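NADH-rubredoxin oxidoreductase (Clostridium acetobutylicum, PDB 3KLJ) catalyses the NADH-dependent reduction of rubredoxin through a bound FAD, passing electrons on toward the dioxygen-scavenging proteins of an obligate anaerobe. Local coordinates at residues S173-E179 with I203-S209; I312-C317 with A350-V356. All blocks are in the same frame, centred on the assembly; numbering follows the deposited sequence.

Contact 1 of 2, residues S173-E179 with I203-S209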
ATOM      1  N   SER A 173      12.795 -11.048  14.001  1.00 18.31           N
ATOM      2  CA  SER A 173      12.454 -12.208  13.190  1.00 17.63           C
ATOM      3  C   SER A 173      10.971 -12.165  12.823  1.00 16.91           C
ATOM      4  O   SER A 173      10.195 -11.375  13.391  1.00 16.92           O
ATOM      5  CB  SER A 173      12.849 -13.522  13.892  1.00 17.82           C
ATOM      6  OG  SER A 173      12.082 -13.756  15.062  1.00 19.08           O
ATOM      7  N   ILE A 174      10.583 -12.988  11.855  1.00 15.52           N
ATOM      8  CA  ILE A 174       9.218 -12.980  11.345  1.00 14.60           C
ATOM      9  C   ILE A 174       8.539 -14.312  11.639  1.00 13.86           C
ATOM     10  O   ILE A 174       9.181 -15.362  11.598  1.00 14.18           O
ATOM     11  CB  ILE A 174       9.202 -12.694   9.824  1.00 14.47           C
ATOM     12  CG1 ILE A 174       9.829 -11.328   9.536  1.00 14.79           C
ATOM     13  CG2 ILE A 174       7.780 -12.775   9.243  1.00 13.90           C
ATOM     14  CD1 ILE A 174      10.280 -11.140   8.067  1.00 13.69           C
ATOM     15  N   GLY A 175       7.244 -14.258  11.932  1.00 12.65           N
ATOM     16  CA  GLY A 175       6.425 -15.455  12.066  1.00 11.53           C
ATOM     17  C   GLY A 175       5.287 -15.424  11.064  1.00 10.91           C
ATOM     18  O   GLY A 175       4.578 -14.420  10.952  1.00 11.18           O
ATOM     19  N   ILE A 176       5.132 -16.512  10.313  1.00 10.50           N
ATOM     20  CA  ILE A 176       4.062 -16.646   9.314  1.00  9.96           C
ATOM     21  C   ILE A 176       3.319 -17.959   9.557  1.00  9.80           C
ATOM     22  O   ILE A 176       3.885 -18.888  10.134  1.00  9.90           O
ATOM     23  CB  ILE A 176       4.596 -16.569   7.835  1.00  9.89           C
ATOM     24  CG1 ILE A 176       5.490 -17.770   7.492  1.00  9.76           C
ATOM     25  CG2 ILE A 176       5.343 -15.267   7.587  1.00  9.56           C
ATOM     26  CD1 ILE A 176       5.953 -17.802   6.035  1.00 10.71           C
ATOM     27  N   ILE A 177       2.063 -18.044   9.127  1.00  9.67           N
ATOM     28  CA  ILE A 177       1.282 -19.272   9.326  1.00 10.17           C
ATOM     29  C   ILE A 177       1.412 -20.316   8.190  1.00 10.06           C
ATOM     30  O   ILE A 177       1.176 -21.507   8.411  1.00  9.91           O
ATOM     31  CB  ILE A 177      -0.212 -18.989   9.675  1.00 10.37           C
ATOM     32  CG1 ILE A 177      -0.932 -18.270   8.526  1.00 11.38           C
ATOM     33  CG2 ILE A 177      -0.332 -18.220  11.030  1.00 11.04           C
ATOM     34  CD1 ILE A 177      -2.376 -17.868   8.849  1.00 13.64           C
ATOM     35  N   LEU A 178       1.787 -19.866   6.992  1.00  9.65           N
ATOM     36  CA  LEU A 178       2.004 -20.771   5.859  1.00  9.49           C
ATOM     37  C   LEU A 178       3.447 -21.268   5.814  1.00  9.29           C
ATOM     38  O   LEU A 178       4.259 -20.915   6.683  1.00  9.36           O
ATOM     39  CB  LEU A 178       1.624 -20.097   4.529  1.00  9.56           C
ATOM     40  CG  LEU A 178       0.192 -19.565   4.365  1.00 10.34           C
ATOM     41  CD1 LEU A 178      -0.003 -18.970   2.972  1.00 10.38           C
ATOM     42  CD2 LEU A 178      -0.854 -20.643   4.635  1.00 11.85           C
ATOM     43  N   GLU A 179       3.755 -22.098   4.813  1.00  8.81           N
ATOM     44  CA  GLU A 179       5.075 -22.705   4.679  1.00  8.08           C
ATOM     45  C   GLU A 179       6.123 -21.727   4.149  1.00  8.08           C
ATOM     46  O   GLU A 179       7.308 -21.884   4.424  1.00  7.76           O
ATOM     47  CB  GLU A 179       5.018 -23.946   3.775  1.00  8.18           C
ATOM     48  CG  GLU A 179       6.205 -24.905   3.961  1.00  7.43           C
ATOM     49  CD  GLU A 179       6.241 -26.030   2.939  1.00  6.08           C
ATOM     50  OE1 GLU A 179       5.364 -26.067   2.055  1.00  7.60           O
ATOM     51  OE2 GLU A 179       7.145 -26.893   3.027  1.00  4.09           O
ATOM     52  N   ILE A 203      17.714 -12.604   8.387  1.00 18.93           N
ATOM     53  CA  ILE A 203      16.280 -12.386   8.591  1.00 18.20           C
ATOM     54  C   ILE A 203      15.588 -13.750   8.693  1.00 17.77           C
ATOM     55  O   ILE A 203      15.340 -14.414   7.684  1.00 17.72           O
ATOM     56  CB  ILE A 203      15.658 -11.457   7.499  1.00 18.55           C
ATOM     57  CG1 ILE A 203      16.278 -10.059   7.589  1.00 18.61           C
ATOM     58  CG2 ILE A 203      14.133 -11.340   7.660  1.00 18.48           C
ATOM     59  CD1 ILE A 203      15.810  -9.095   6.520  1.00 18.92           C
ATOM     60  N   LYS A 204      15.317 -14.176   9.924  1.00 17.06           N
ATOM     61  CA  LYS A 204      14.673 -15.461  10.177  1.00 16.57           C
ATOM     62  C   LYS A 204      13.161 -15.383  10.020  1.00 16.17           C
ATOM     63  O   LYS A 204      12.525 -14.423  10.466  1.00 16.20           O
ATOM     64  CB  LYS A 204      15.061 -16.018  11.557  1.00 16.96           C
ATOM     65  CG  LYS A 204      13.923 -16.720  12.306  1.00 17.48           C
ATOM     66  CD  LYS A 204      14.264 -18.135  12.749  1.00 19.14           C
ATOM     67  CE  LYS A 204      13.894 -19.153  11.667  1.00 19.48           C
ATOM     68  NZ  LYS A 204      13.691 -20.527  12.229  1.00 20.11           N
ATOM     69  N   ILE A 205      12.596 -16.387   9.356  1.00 15.33           N
ATOM     70  CA  ILE A 205      11.147 -16.503   9.224  1.00 14.54           C
ATOM     71  C   ILE A 205      10.688 -17.830   9.816  1.00 14.16           C
ATOM     72  O   ILE A 205      11.093 -18.909   9.354  1.00 13.76           O
ATOM     73  CB  ILE A 205      10.646 -16.375   7.756  1.00 14.26           C
ATOM     74  CG1 ILE A 205      11.112 -15.054   7.129  1.00 14.06           C
ATOM     75  CG2 ILE A 205       9.118 -16.470   7.724  1.00 14.77           C
ATOM     76  CD1 ILE A 205      10.771 -14.874   5.635  1.00 12.05           C
ATOM     77  N   TYR A 206       9.858 -17.743  10.852  1.00 13.67           N
ATOM     78  CA  TYR A 206       9.253 -18.927  11.442  1.00 13.40           C
ATOM     79  C   TYR A 206       8.045 -19.285  10.598  1.00 13.05           C
ATOM     80  O   TYR A 206       7.104 -18.496  10.485  1.00 12.58           O
ATOM     81  CB  TYR A 206       8.829 -18.667  12.885  1.00 13.43           C
ATOM     82  CG  TYR A 206       9.974 -18.463  13.849  1.00 14.58           C
ATOM     83  CD1 TYR A 206      10.564 -19.547  14.501  1.00 15.53           C
ATOM     84  CD2 TYR A 206      10.463 -17.187  14.115  1.00 15.41           C
ATOM     85  CE1 TYR A 206      11.621 -19.358  15.401  1.00 16.59           C
ATOM     86  CE2 TYR A 206      11.509 -16.986  15.005  1.00 15.51           C
ATOM     87  CZ  TYR A 206      12.082 -18.068  15.646  1.00 16.74           C
ATOM     88  OH  TYR A 206      13.119 -17.848  16.524  1.00 15.93           O
ATOM     89  N   THR A 207       8.081 -20.471  10.001  1.00 12.72           N
ATOM     90  CA  THR A 207       7.027 -20.890   9.082  1.00 12.83           C
ATOM     91  C   THR A 207       6.084 -21.858   9.757  1.00 12.85           C
ATOM     92  O   THR A 207       6.454 -22.503  10.738  1.00 13.16           O
ATOM     93  CB  THR A 207       7.599 -21.528   7.788  1.00 12.34           C
ATOM     94  OG1 THR A 207       8.394 -22.673   8.132  1.00 13.57           O
ATOM     95  CG2 THR A 207       8.446 -20.522   7.045  1.00 11.20           C
ATOM     96  N   ASN A 208       4.866 -21.954   9.228  1.00 13.25           N
ATOM     97  CA  ASN A 208       3.826 -22.809   9.797  1.00 13.91           C
ATOM     98  C   ASN A 208       3.679 -22.591  11.301  1.00 14.21           C
ATOM     99  O   ASN A 208       3.651 -23.547  12.079  1.00 14.18           O
ATOM    100  CB  ASN A 208       4.115 -24.287   9.479  1.00 13.80           C
ATOM    101  CG  ASN A 208       4.069 -24.578   7.992  1.00 14.29           C
ATOM    102  OD1 ASN A 208       5.106 -24.751   7.344  1.00 13.67           O
ATOM    103  ND2 ASN A 208       2.862 -24.616   7.438  1.00 15.08           N
ATOM    104  N   SER A 209       3.595 -21.324  11.703  1.00 14.50           N
ATOM    105  CA  SER A 209       3.658 -20.966  13.125  1.00 14.85           C
ATOM    106  C   SER A 209       2.342 -21.166  13.851  1.00 14.89           C
ATOM    107  O   SER A 209       1.273 -20.898  13.300  1.00 14.62           O
ATOM    108  CB  SER A 209       4.109 -19.513  13.302  1.00 14.70           C
ATOM    109  OG  SER A 209       5.339 -19.277  12.639  1.00 16.24           O
TER
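Two short parallel strands, 173-175 and 204-206, lie side by side, and the chain beyond each stays paired as it turns. On one face I174 sits beside I205, CB to CG1 4.1 Å, and I174 CD1 reaches I203 CG2 at 3.9 Å; farther along, I176 CD1 lies 3.8 Å from both I205 CG2 and T207 CG2, so the branched side chains of the two segments interlock. Helix 156-168 covers I174 and I203. On the other face the Y206 ring lies past S173, presenting its edge to S173 OG (CE2 to OG 3.3 Å), while S209 OG lies 4.0 Å from G175 CA. Backbone hydrogen bonds stitch the strands: I174 N to K204 O 2.8 Å, Y206 N to I174 O 2.6 Å, I176 N to Y206 O 2.8 Å. Past them S209 N hydrogen-bonds I176 O (2.9 Å) and N208 N hydrogen-bonds L178 O (2.8 Å), N208 having a left-handed backbone. E179 packs its CG 3.6 Å from N208 OD1, its carboxylate paired with R188. Joined through helix 188-199, the strands form a beta-alpha-beta unit at the edge of the NADH-binding domain's parallel sheet; backbone hydrogen bonds fix its register, while apolar contacts among isoleucines pack one face.

Contact 2 of 2, residues I312-C317 with A350-V356; sequences ISIISC and AAVIGDV
Strand 312-317 runs antiparallel to strand 350-353, their axes 4.7 Å apart at closest and 178° between directions. Build both extended, with I314 opposite I353 and S316 opposite A351 as non-hydrogen-bonded pairs, and I315 opposite V352 and C317 opposite A350 as hydrogen-bonded pairs. The hydrogen bonds of these pairs are I315 N to V352 O 2.9 Å, V352 N to I315 O 2.8 Å, C317 N to A350 O 2.7 Å and A350 N to C317 O 3.0 Å. G354 N hydrogen-bonds S313 O at 2.7 Å, after which G354 (phi 85°, psi 14°) turns the chain out of the strand. One water donates to V352 O (2.8 Å) and accepts from D355 N (3.1 Å).

I314, S316, A351 and I353 share a face. I353 (m, t) sets CG2 3.6 Å from I312 CG2 and 4.0 Å from I314 CG1; I312 and I314 are also m, t, and helix 188-199 packs on all three isoleucines. S316 (t) brings OG 4.0 Å from A351 CB and hydrogen-bonds Q185 O. The other face carries I315, C317, A350 and V352. I315 lies between wells (chi1 101°, chi2 98°), its CG2 3.8 Å from V356 CG2; V356 (chi1 162°) also meets S313 CB (p) through CG2 at 3.8 Å. V352 (t) and C317 (t) meet helix 356-367. D355 (t) is the N-cap of that helix: OD2 takes L358 N, while OD1 pairs with K336. Here the pair lies in the middle of the antiparallel sheet of the rubredoxin-NAD+ reductase C-terminal domain, with its helix packed on it.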
ATOM      1  N   ILE A 312      17.427  -7.670  -2.273  1.00 28.29           N
ATOM      2  CA  ILE A 312      16.840  -8.755  -3.079  1.00 27.65           C
ATOM      3  C   ILE A 312      15.573  -8.257  -3.773  1.00 27.23           C
ATOM      4  O   ILE A 312      14.611  -7.849  -3.111  1.00 27.18           O
ATOM      5  CB  ILE A 312      16.490 -10.013  -2.243  1.00 27.56           C
ATOM      6  CG1 ILE A 312      17.687 -10.460  -1.400  1.00 27.51           C
ATOM      7  CG2 ILE A 312      16.036 -11.149  -3.161  1.00 27.17           C
ATOM      8  CD1 ILE A 312      17.378 -11.590  -0.450  1.00 27.22           C
ATOM      9  N   SER A 313      15.579  -8.306  -5.099  1.00 26.07           N
ATOM     10  CA  SER A 313      14.552  -7.655  -5.903  1.00 25.86           C
ATOM     11  C   SER A 313      13.530  -8.643  -6.436  1.00 25.70           C
ATOM     12  O   SER A 313      13.894  -9.745  -6.860  1.00 26.42           O
ATOM     13  CB  SER A 313      15.212  -6.956  -7.083  1.00 26.17           C
ATOM     14  OG  SER A 313      15.876  -7.903  -7.905  1.00 26.17           O
ATOM     15  N   ILE A 314      12.259  -8.241  -6.452  1.00 24.71           N
ATOM     16  CA  ILE A 314      11.175  -9.124  -6.910  1.00 24.02           C
ATOM     17  C   ILE A 314      10.213  -8.403  -7.836  1.00 23.08           C
ATOM     18  O   ILE A 314       9.778  -7.298  -7.537  1.00 22.93           O
ATOM     19  CB  ILE A 314      10.355  -9.697  -5.723  1.00 23.92           C
ATOM     20  CG1 ILE A 314      11.226 -10.613  -4.869  1.00 24.13           C
ATOM     21  CG2 ILE A 314       9.123 -10.462  -6.230  1.00 24.56           C
ATOM     22  CD1 ILE A 314      10.673 -10.873  -3.506  1.00 24.79           C
ATOM     23  N   ILE A 315       9.889  -9.011  -8.969  1.00 21.63           N
ATOM     24  CA  ILE A 315       8.729  -8.555  -9.726  1.00 21.29           C
ATOM     25  C   ILE A 315       7.769  -9.719  -9.961  1.00 20.22           C
ATOM     26  O   ILE A 315       8.181 -10.819 -10.350  1.00 19.70           O
ATOM     27  CB  ILE A 315       9.061  -7.762 -11.056  1.00 21.77           C
ATOM     28  CG1 ILE A 315       8.911  -8.624 -12.297  1.00 22.53           C
ATOM     29  CG2 ILE A 315      10.433  -7.050 -11.021  1.00 23.15           C
ATOM     30  CD1 ILE A 315       7.599  -8.432 -12.976  1.00 23.48           C
ATOM     31  N   SER A 316       6.493  -9.463  -9.701  1.00 19.10           N
ATOM     32  CA  SER A 316       5.465 -10.484  -9.799  1.00 18.75           C
ATOM     33  C   SER A 316       4.318  -9.946 -10.626  1.00 18.89           C
ATOM     34  O   SER A 316       3.903  -8.798 -10.436  1.00 17.99           O
ATOM     35  CB  SER A 316       4.980 -10.896  -8.402  1.00 17.98           C
ATOM     36  OG  SER A 316       3.964 -11.877  -8.499  1.00 16.80           O
ATOM     37  N   CYS A 317       3.797 -10.789 -11.516  1.00 19.44           N
ATOM     38  CA  CYS A 317       2.770 -10.363 -12.463  0.50 19.95           C
ATOM     39  C   CYS A 317       1.675 -11.400 -12.648  1.00 20.42           C
ATOM     40  O   CYS A 317       1.950 -12.572 -12.871  1.00 20.26           O
ATOM     41  CB  CYS A 317       3.393 -10.031 -13.819  0.50 19.80           C
ATOM     42  SG  CYS A 317       2.223  -9.331 -15.015  0.50 19.25           S
ATOM     43  N   ALA A 350       3.792 -14.601 -14.033  1.00 14.99           N
ATOM     44  CA  ALA A 350       5.223 -14.798 -13.872  1.00 14.12           C
ATOM     45  C   ALA A 350       5.737 -14.028 -12.675  1.00 13.97           C
ATOM     46  O   ALA A 350       5.208 -12.956 -12.339  1.00 13.91           O
ATOM     47  CB  ALA A 350       5.962 -14.360 -15.119  1.00 13.81           C
ATOM     48  N   ALA A 351       6.782 -14.566 -12.051  1.00 12.54           N
ATOM     49  CA  ALA A 351       7.517 -13.836 -11.036  1.00 12.84           C
ATOM     50  C   ALA A 351       9.005 -14.095 -11.193  1.00 12.68           C
ATOM     51  O   ALA A 351       9.420 -15.195 -11.569  1.00 13.33           O
ATOM     52  CB  ALA A 351       7.033 -14.229  -9.617  1.00 12.67           C
ATOM     53  N   VAL A 352       9.806 -13.088 -10.908  1.00 12.52           N
ATOM     54  CA  VAL A 352      11.258 -13.222 -10.969  1.00 12.70           C
ATOM     55  C   VAL A 352      11.834 -12.564  -9.734  1.00 13.05           C
ATOM     56  O   VAL A 352      11.470 -11.424  -9.388  1.00 13.02           O
ATOM     57  CB  VAL A 352      11.874 -12.559 -12.235  1.00 12.77           C
ATOM     58  CG1 VAL A 352      13.387 -12.755 -12.279  1.00 12.92           C
ATOM     59  CG2 VAL A 352      11.275 -13.129 -13.502  1.00 13.06           C
ATOM     60  N   ILE A 353      12.716 -13.296  -9.071  1.00 12.94           N
ATOM     61  CA  ILE A 353      13.475 -12.790  -7.942  1.00 13.40           C
ATOM     62  C   ILE A 353      14.903 -12.591  -8.448  1.00 13.48           C
ATOM     63  O   ILE A 353      15.487 -13.509  -9.022  1.00 13.62           O
ATOM     64  CB  ILE A 353      13.484 -13.808  -6.755  1.00 13.46           C
ATOM     65  CG1 ILE A 353      12.058 -14.272  -6.392  1.00 13.40           C
ATOM     66  CG2 ILE A 353      14.206 -13.218  -5.532  1.00 12.84           C
ATOM     67  CD1 ILE A 353      11.999 -15.358  -5.284  1.00 12.93           C
ATOM     68  N   GLY A 354      15.439 -11.383  -8.285  1.00 13.29           N
ATOM     69  CA  GLY A 354      16.842 -11.117  -8.585  1.00 13.18           C
ATOM     70  C   GLY A 354      17.197 -10.784 -10.028  1.00 13.51           C
ATOM     71  O   GLY A 354      18.374 -10.794 -10.384  1.00 13.73           O
ATOM     72  N   ASP A 355      16.200 -10.487 -10.860  1.00 13.07           N
ATOM     73  CA  ASP A 355      16.452 -10.016 -12.234  1.00 13.28           C
ATOM     74  C   ASP A 355      15.293  -9.155 -12.717  1.00 13.15           C
ATOM     75  O   ASP A 355      14.396  -9.623 -13.411  1.00 13.28           O
ATOM     76  CB  ASP A 355      16.702 -11.200 -13.186  1.00 13.28           C
ATOM     77  CG  ASP A 355      17.296 -10.770 -14.528  1.00 14.46           C
ATOM     78  OD1 ASP A 355      17.773 -11.664 -15.260  1.00 15.76           O
ATOM     79  OD2 ASP A 355      17.292  -9.559 -14.864  1.00 16.13           O
ATOM     80  N   VAL A 356      15.306  -7.888 -12.324  1.00 13.86           N
ATOM     81  CA  VAL A 356      14.223  -6.972 -12.664  1.00 14.02           C
ATOM     82  C   VAL A 356      14.101  -6.777 -14.173  1.00 14.10           C
ATOM     83  O   VAL A 356      12.986  -6.649 -14.686  1.00 14.15           O
ATOM     84  CB  VAL A 356      14.370  -5.611 -11.933  1.00 13.99           C
ATOM     85  CG1 VAL A 356      13.524  -4.525 -12.596  1.00 14.31           C
ATOM     86  CG2 VAL A 356      13.981  -5.757 -10.484  1.00 13.49           C
TER
HETATM   87  O   HOH W   1      13.365  -9.486 -10.141  1.00 16.25           O

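Overall arrangement
Contact 1 closes along the chain before contact 2 opens; their centres are 21 Å apart and nearest atoms about 8 Å, without touching. Each is a partly buried strand pair, but in different domains: 173-179 with 203-209 is parallel, at an edge of the NADH-binding sheet, whereas 312-317 with 350-356 is antiparallel, inside the C-terminal sheet, with neighbouring strands on both sides. Contact 1 has exposed residues where its strands give way to turns; contact 2 has none. Helix 188-199, the connection between the strands of contact 1, packs on the isoleucines of contact 2, so one helix touches both. Backbone hydrogen bonds dominate each; a water and a helix cap enter only in contact 2.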